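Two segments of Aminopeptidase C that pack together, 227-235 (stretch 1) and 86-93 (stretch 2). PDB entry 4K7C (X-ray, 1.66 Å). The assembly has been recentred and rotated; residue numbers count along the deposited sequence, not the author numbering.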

ATOM      1  N   ASP A 227       2.685  29.506  29.077  1.00 20.79           N
ATOM      2  CA  ASP A 227       1.804  28.841  30.040  1.00 23.03           C
ATOM      3  C   ASP A 227       1.793  27.339  29.809  1.00 23.63           C
ATOM      4  O   ASP A 227       1.902  26.894  28.654  1.00 26.59           O
ATOM      5  CB  ASP A 227       0.398  29.360  29.906  1.00 24.03           C
ATOM      6  CG  ASP A 227       0.230  30.770  30.340  1.00 27.56           C
ATOM      7  OD1 ASP A 227       1.152  31.451  30.864  1.00 29.71           O
ATOM      8  OD2 ASP A 227      -0.937  31.204  30.187  1.00 29.96           O
ATOM      9  N   PHE A 228       1.705  26.571  30.885  1.00 25.74           N
ATOM     10  CA  PHE A 228       1.682  25.111  30.831  1.00 22.02           C
ATOM     11  C   PHE A 228       0.337  24.660  31.415  1.00 24.27           C
ATOM     12  O   PHE A 228       0.067  24.960  32.577  1.00 24.20           O
ATOM     13  CB  PHE A 228       2.814  24.612  31.659  1.00 22.11           C
ATOM     14  CG  PHE A 228       2.977  23.099  31.702  1.00 21.59           C
ATOM     15  CD1 PHE A 228       2.791  22.317  30.568  1.00 23.77           C
ATOM     16  CD2 PHE A 228       3.404  22.504  32.846  1.00 21.50           C
ATOM     17  CE1 PHE A 228       2.957  20.944  30.618  1.00 22.83           C
ATOM     18  CE2 PHE A 228       3.649  21.138  32.898  1.00 24.22           C
ATOM     19  CZ  PHE A 228       3.418  20.363  31.775  1.00 24.29           C
ATOM     20  N   GLU A 229      -0.524  24.009  30.610  1.00 23.66           N
ATOM     21  CA  GLU A 229      -1.794  23.496  31.054  1.00 21.65           C
ATOM     22  C   GLU A 229      -1.810  21.960  30.780  1.00 21.84           C
ATOM     23  O   GLU A 229      -1.352  21.548  29.724  1.00 19.17           O
ATOM     24  CB  GLU A 229      -2.920  24.099  30.198  1.00 24.37           C
ATOM     25  CG  GLU A 229      -3.204  25.575  30.382  1.00 25.59           C
ATOM     26  CD  GLU A 229      -4.410  26.057  29.579  1.00 31.92           C
ATOM     27  OE1 GLU A 229      -5.552  25.849  30.021  1.00 23.04           O
ATOM     28  OE2 GLU A 229      -4.199  26.806  28.572  1.00 32.96           O
ATOM     29  N   TYR A 230      -2.247  21.169  31.730  1.00 22.17           N
ATOM     30  CA  TYR A 230      -2.313  19.738  31.605  1.00 21.59           C
ATOM     31  C   TYR A 230      -3.332  19.136  32.601  1.00 22.71           C
ATOM     32  O   TYR A 230      -3.792  19.808  33.498  1.00 22.38           O
ATOM     33  CB  TYR A 230      -0.956  19.080  31.810  1.00 21.13           C
ATOM     34  CG  TYR A 230      -0.433  19.195  33.212  1.00 23.49           C
ATOM     35  CD1 TYR A 230       0.305  20.321  33.637  1.00 23.53           C
ATOM     36  CD2 TYR A 230      -0.673  18.186  34.129  1.00 22.35           C
ATOM     37  CE1 TYR A 230       0.735  20.448  34.922  1.00 22.44           C
ATOM     38  CE2 TYR A 230      -0.199  18.299  35.409  1.00 25.65           C
ATOM     39  CZ  TYR A 230       0.475  19.441  35.790  1.00 23.20           C
ATOM     40  OH  TYR A 230       0.914  19.493  37.048  1.00 25.36           O
ATOM     41  N   ARG A 231      -3.712  17.899  32.337  1.00 21.80           N
ATOM     42  CA  ARG A 231      -4.462  17.067  33.251  1.00 24.34           C
ATOM     43  C   ARG A 231      -3.582  15.940  33.709  1.00 24.32           C
ATOM     44  O   ARG A 231      -2.924  15.243  32.900  1.00 23.39           O
ATOM     45  CB  ARG A 231      -5.737  16.508  32.615  1.00 27.94           C
ATOM     46  CG  ARG A 231      -6.797  17.553  32.556  1.00 26.65           C
ATOM     47  CD  ARG A 231      -8.191  17.012  32.492  1.00 29.64           C
ATOM     48  NE  ARG A 231      -9.164  18.099  32.289  1.00 27.59           N
ATOM     49  CZ  ARG A 231     -10.094  18.426  33.180  1.00 29.86           C
ATOM     50  NH1 ARG A 231     -10.178  17.773  34.351  1.00 32.18           N
ATOM     51  NH2 ARG A 231     -10.932  19.387  32.928  1.00 25.57           N
ATOM     52  N   ASP A 232      -3.527  15.785  35.044  1.00 22.60           N
ATOM     53  CA  ASP A 232      -2.791  14.703  35.645  1.00 23.16           C
ATOM     54  C   ASP A 232      -3.537  13.367  35.489  1.00 24.13           C
ATOM     55  O   ASP A 232      -4.625  13.339  34.957  1.00 22.51           O
ATOM     56  CB  ASP A 232      -2.411  15.019  37.094  1.00 21.88           C
ATOM     57  CG  ASP A 232      -3.608  15.057  38.044  1.00 21.53           C
ATOM     58  OD1 ASP A 232      -4.618  14.343  37.851  1.00 23.00           O
ATOM     59  OD2 ASP A 232      -3.417  15.737  39.048  1.00 21.90           O
ATOM     60  N   ASP A 233      -2.896  12.293  35.944  1.00 22.12           N
ATOM     61  CA  ASP A 233      -3.403  10.936  35.785  1.00 24.47           C
ATOM     62  C   ASP A 233      -4.662  10.729  36.628  1.00 27.21           C
ATOM     63  O   ASP A 233      -5.382   9.782  36.362  1.00 27.26           O
ATOM     64  CB  ASP A 233      -2.333   9.912  36.184  1.00 25.16           C
ATOM     65  CG  ASP A 233      -1.094   9.952  35.261  1.00 24.36           C
ATOM     66  OD1 ASP A 233      -1.260  10.417  34.124  1.00 23.54           O
ATOM     67  OD2 ASP A 233      -0.002   9.523  35.758  1.00 26.90           O
ATOM     68  N   ASP A 234      -4.933  11.591  37.616  1.00 24.99           N
ATOM     69  CA  ASP A 234      -6.224  11.541  38.399  1.00 28.00           C
ATOM     70  C   ASP A 234      -7.293  12.407  37.827  1.00 26.34           C
ATOM     71  O   ASP A 234      -8.353  12.617  38.471  1.00 27.54           O
ATOM     72  CB  ASP A 234      -6.002  11.940  39.841  1.00 27.89           C
ATOM     73  CG  ASP A 234      -5.141  10.934  40.573  1.00 31.89           C
ATOM     74  OD1 ASP A 234      -5.326   9.767  40.332  1.00 30.71           O
ATOM     75  OD2 ASP A 234      -4.225  11.294  41.296  1.00 35.75           O
ATOM     76  N   LYS A 235      -6.983  12.948  36.661  1.00 26.97           N
ATOM     77  CA  LYS A 235      -7.863  13.743  35.814  1.00 26.63           C
ATOM     78  C   LYS A 235      -8.057  15.168  36.295  1.00 23.37           C
ATOM     79  O   LYS A 235      -8.940  15.854  35.853  1.00 26.36           O
ATOM     80  CB  LYS A 235      -9.192  13.032  35.537  1.00 37.69           C
ATOM     81  CG  LYS A 235      -8.961  11.660  34.902  1.00 41.96           C
ATOM     82  CD  LYS A 235     -10.270  10.938  34.615  1.00 54.85           C
ATOM     83  CE  LYS A 235     -10.014   9.461  34.338  1.00 63.20           C
ATOM     84  NZ  LYS A 235      -9.695   8.672  35.577  1.00 67.71           N
TER
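Stretch 2 86-93: QFKIKDFE

Two hydrogen bonds centred on Asp-233 fasten stretch 2 to the turn that follows the strand of stretch 1. The amide N of Asp-233 donates to the carbonyl O of Lys-88 over 2.7 Å, and its carboxylate OD1 accepts from the backbone N of Lys-90 at 2.9 Å, so that one residue engages the backbone of stretch 2 on both sides of Ile-89. The same Lys-88 O lies 3.1 Å from Asp-232 CA in a CA-H...O contact. A longer salt bridge, 3.6 Å between Asp-234 OD2 and Lys-88 NZ, joins two exposed side chains, while the O of water 1 lies 2.8 Å from Phe-87 O, to which it donates, and 2.6 Å from Tyr-230 OH.

Stretch 2 enters as the last part of a helix. Lys-88 leaves helical geometry with a positive phi (phi/psi 58/59°), and the chain then runs extended through Ile-89 into a type II turn from Ile-89 to Phe-92, closed by Phe-92 N to Ile-89 O at 3.2 Å. In stretch 1, the strand ending at Arg-231 gives way to a type I turn from Asp-232 to Lys-235, in which Lys-235 N donates to Asp-232 O at 2.9 Å. The closest CA pair across the stretches is Asp-232 and Ile-89, whose CA atoms are 5.1 Å apart. From Phe-87 to Phe-92, stretch 2 runs roughly across the strand.

Apolar packing extends from here along the strand, whose alternation directs Phe-228 and Tyr-230 toward stretch 2. Although the CA-to-CB bond of Ile-89 points away, its m, t rotamer brings the end of the side chain back: CD1 sits over one face of the Tyr-230 ring, 3.8 Å from the centroid of that ring, and 4.3 Å from Phe-228 CZ. Farther along, Phe-228 CZ meets Phe-92 CE1 at 3.7 Å, the two rings inclined obliquely at 62°.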

ATOM      1  N   GLN A  86       6.532  12.163  39.279  1.00 25.54           N
ATOM      2  CA  GLN A  86       6.294  13.193  40.310  1.00 26.35           C
ATOM      3  C   GLN A  86       4.970  13.949  40.094  1.00 24.77           C
ATOM      4  O   GLN A  86       4.275  14.232  41.042  1.00 28.12           O
ATOM      5  CB  GLN A  86       7.473  14.169  40.341  1.00 27.03           C
ATOM      6  CG  GLN A  86       7.426  15.220  41.446  1.00 33.90           C
ATOM      7  CD  GLN A  86       8.684  16.128  41.496  1.00 38.39           C
ATOM      8  OE1 GLN A  86       9.682  15.921  40.781  1.00 37.10           O
ATOM      9  NE2 GLN A  86       8.626  17.155  42.349  1.00 46.76           N
ATOM     10  N   PHE A  87       4.640  14.329  38.851  1.00 23.02           N
ATOM     11  CA  PHE A  87       3.485  15.191  38.550  1.00 20.00           C
ATOM     12  C   PHE A  87       2.322  14.415  38.002  1.00 20.22           C
ATOM     13  O   PHE A  87       1.252  14.948  37.697  1.00 22.21           O
ATOM     14  CB  PHE A  87       3.917  16.356  37.602  1.00 23.06           C
ATOM     15  CG  PHE A  87       4.854  17.305  38.242  1.00 22.59           C
ATOM     16  CD1 PHE A  87       4.345  18.364  38.998  1.00 22.17           C
ATOM     17  CD2 PHE A  87       6.224  17.079  38.227  1.00 21.36           C
ATOM     18  CE1 PHE A  87       5.169  19.242  39.625  1.00 24.39           C
ATOM     19  CE2 PHE A  87       7.102  17.975  38.903  1.00 23.87           C
ATOM     20  CZ  PHE A  87       6.549  19.033  39.626  1.00 22.12           C
ATOM     21  N   LYS A  88       2.504  13.106  37.854  1.00 23.11           N
ATOM     22  CA  LYS A  88       1.432  12.226  37.370  1.00 22.79           C
ATOM     23  C   LYS A  88       0.950  12.675  36.009  1.00 22.86           C
ATOM     24  O   LYS A  88      -0.243  12.937  35.743  1.00 21.49           O
ATOM     25  CB  LYS A  88       0.281  12.026  38.404  1.00 27.49           C
ATOM     26  CG  LYS A  88       0.732  11.539  39.775  1.00 31.71           C
ATOM     27  CD  LYS A  88      -0.377  11.753  40.815  1.00 38.38           C
ATOM     28  CE  LYS A  88      -0.466  10.606  41.822  1.00 47.30           C
ATOM     29  NZ  LYS A  88      -1.173   9.459  41.164  1.00 50.33           N
ATOM     30  N   ILE A  89       1.896  12.698  35.083  1.00 21.73           N
ATOM     31  CA  ILE A  89       1.545  13.002  33.680  1.00 21.31           C
ATOM     32  C   ILE A  89       2.067  11.860  32.806  1.00 23.40           C
ATOM     33  O   ILE A  89       3.237  11.880  32.296  1.00 23.07           O
ATOM     34  CB  ILE A  89       2.109  14.384  33.175  1.00 22.10           C
ATOM     35  CG1 ILE A  89       1.954  15.489  34.230  1.00 24.31           C
ATOM     36  CG2 ILE A  89       1.424  14.821  31.891  1.00 23.03           C
ATOM     37  CD1 ILE A  89       2.761  16.739  33.928  1.00 26.61           C
ATOM     38  N   LYS A  90       1.163  10.901  32.580  1.00 23.84           N
ATOM     39  CA  LYS A  90       1.507   9.688  31.818  1.00 26.37           C
ATOM     40  C   LYS A  90       2.052  10.081  30.409  1.00 22.79           C
ATOM     41  O   LYS A  90       1.431  10.870  29.714  1.00 19.07           O
ATOM     42  CB  LYS A  90       0.279   8.768  31.635  1.00 31.71           C
ATOM     43  CG  LYS A  90       0.730   7.337  31.267  1.00 41.84           C
ATOM     44  CD  LYS A  90      -0.440   6.367  31.119  1.00 50.33           C
ATOM     45  CE  LYS A  90      -1.186   6.591  29.810  1.00 54.99           C
ATOM     46  NZ  LYS A  90      -2.274   5.586  29.604  1.00 61.24           N
ATOM     47  N   ASP A  91       3.182   9.497  29.997  1.00 24.16           N
ATOM     48  CA  ASP A  91       3.717   9.697  28.632  1.00 23.86           C
ATOM     49  C   ASP A  91       4.144  11.131  28.276  1.00 23.71           C
ATOM     50  O   ASP A  91       4.311  11.519  27.074  1.00 22.05           O
ATOM     51  CB  ASP A  91       2.734   9.179  27.588  1.00 25.70           C
ATOM     52  CG  ASP A  91       2.508   7.653  27.703  1.00 25.71           C
ATOM     53  OD1 ASP A  91       3.278   6.925  28.371  1.00 27.18           O
ATOM     54  OD2 ASP A  91       1.454   7.217  27.152  1.00 28.01           O
ATOM     55  N   PHE A  92       4.294  11.944  29.298  1.00 21.40           N
ATOM     56  CA  PHE A  92       4.668  13.343  29.054  1.00 20.42           C
ATOM     57  C   PHE A  92       5.996  13.406  28.268  1.00 20.00           C
ATOM     58  O   PHE A  92       6.901  12.560  28.483  1.00 20.40           O
ATOM     59  CB  PHE A  92       4.882  14.060  30.363  1.00 19.19           C
ATOM     60  CG  PHE A  92       5.311  15.497  30.162  1.00 19.23           C
ATOM     61  CD1 PHE A  92       4.417  16.457  29.715  1.00 20.84           C
ATOM     62  CD2 PHE A  92       6.626  15.857  30.398  1.00 22.57           C
ATOM     63  CE1 PHE A  92       4.817  17.799  29.542  1.00 21.75           C
ATOM     64  CE2 PHE A  92       7.008  17.194  30.232  1.00 22.30           C
ATOM     65  CZ  PHE A  92       6.128  18.132  29.757  1.00 19.66           C
ATOM     66  N   GLU A  93       6.088  14.310  27.290  1.00 20.10           N
ATOM     67  CA  GLU A  93       7.349  14.484  26.562  1.00 20.00           C
ATOM     68  C   GLU A  93       7.877  15.940  26.619  1.00 18.97           C
ATOM     69  O   GLU A  93       7.106  16.870  26.574  1.00 19.67           O
ATOM     70  CB  GLU A  93       7.237  14.141  25.067  1.00 21.53           C
ATOM     71  CG  GLU A  93       7.530  12.768  24.571  1.00 25.72           C
ATOM     72  CD  GLU A  93       7.449  12.698  23.024  1.00 21.55           C
ATOM     73  OE1 GLU A  93       6.317  12.824  22.533  1.00 21.20           O
ATOM     74  OE2 GLU A  93       8.503  12.668  22.307  1.00 21.91           O
TER
HETATM   75  O   HOH W   1       0.528  17.462  38.581  1.00 26.82           O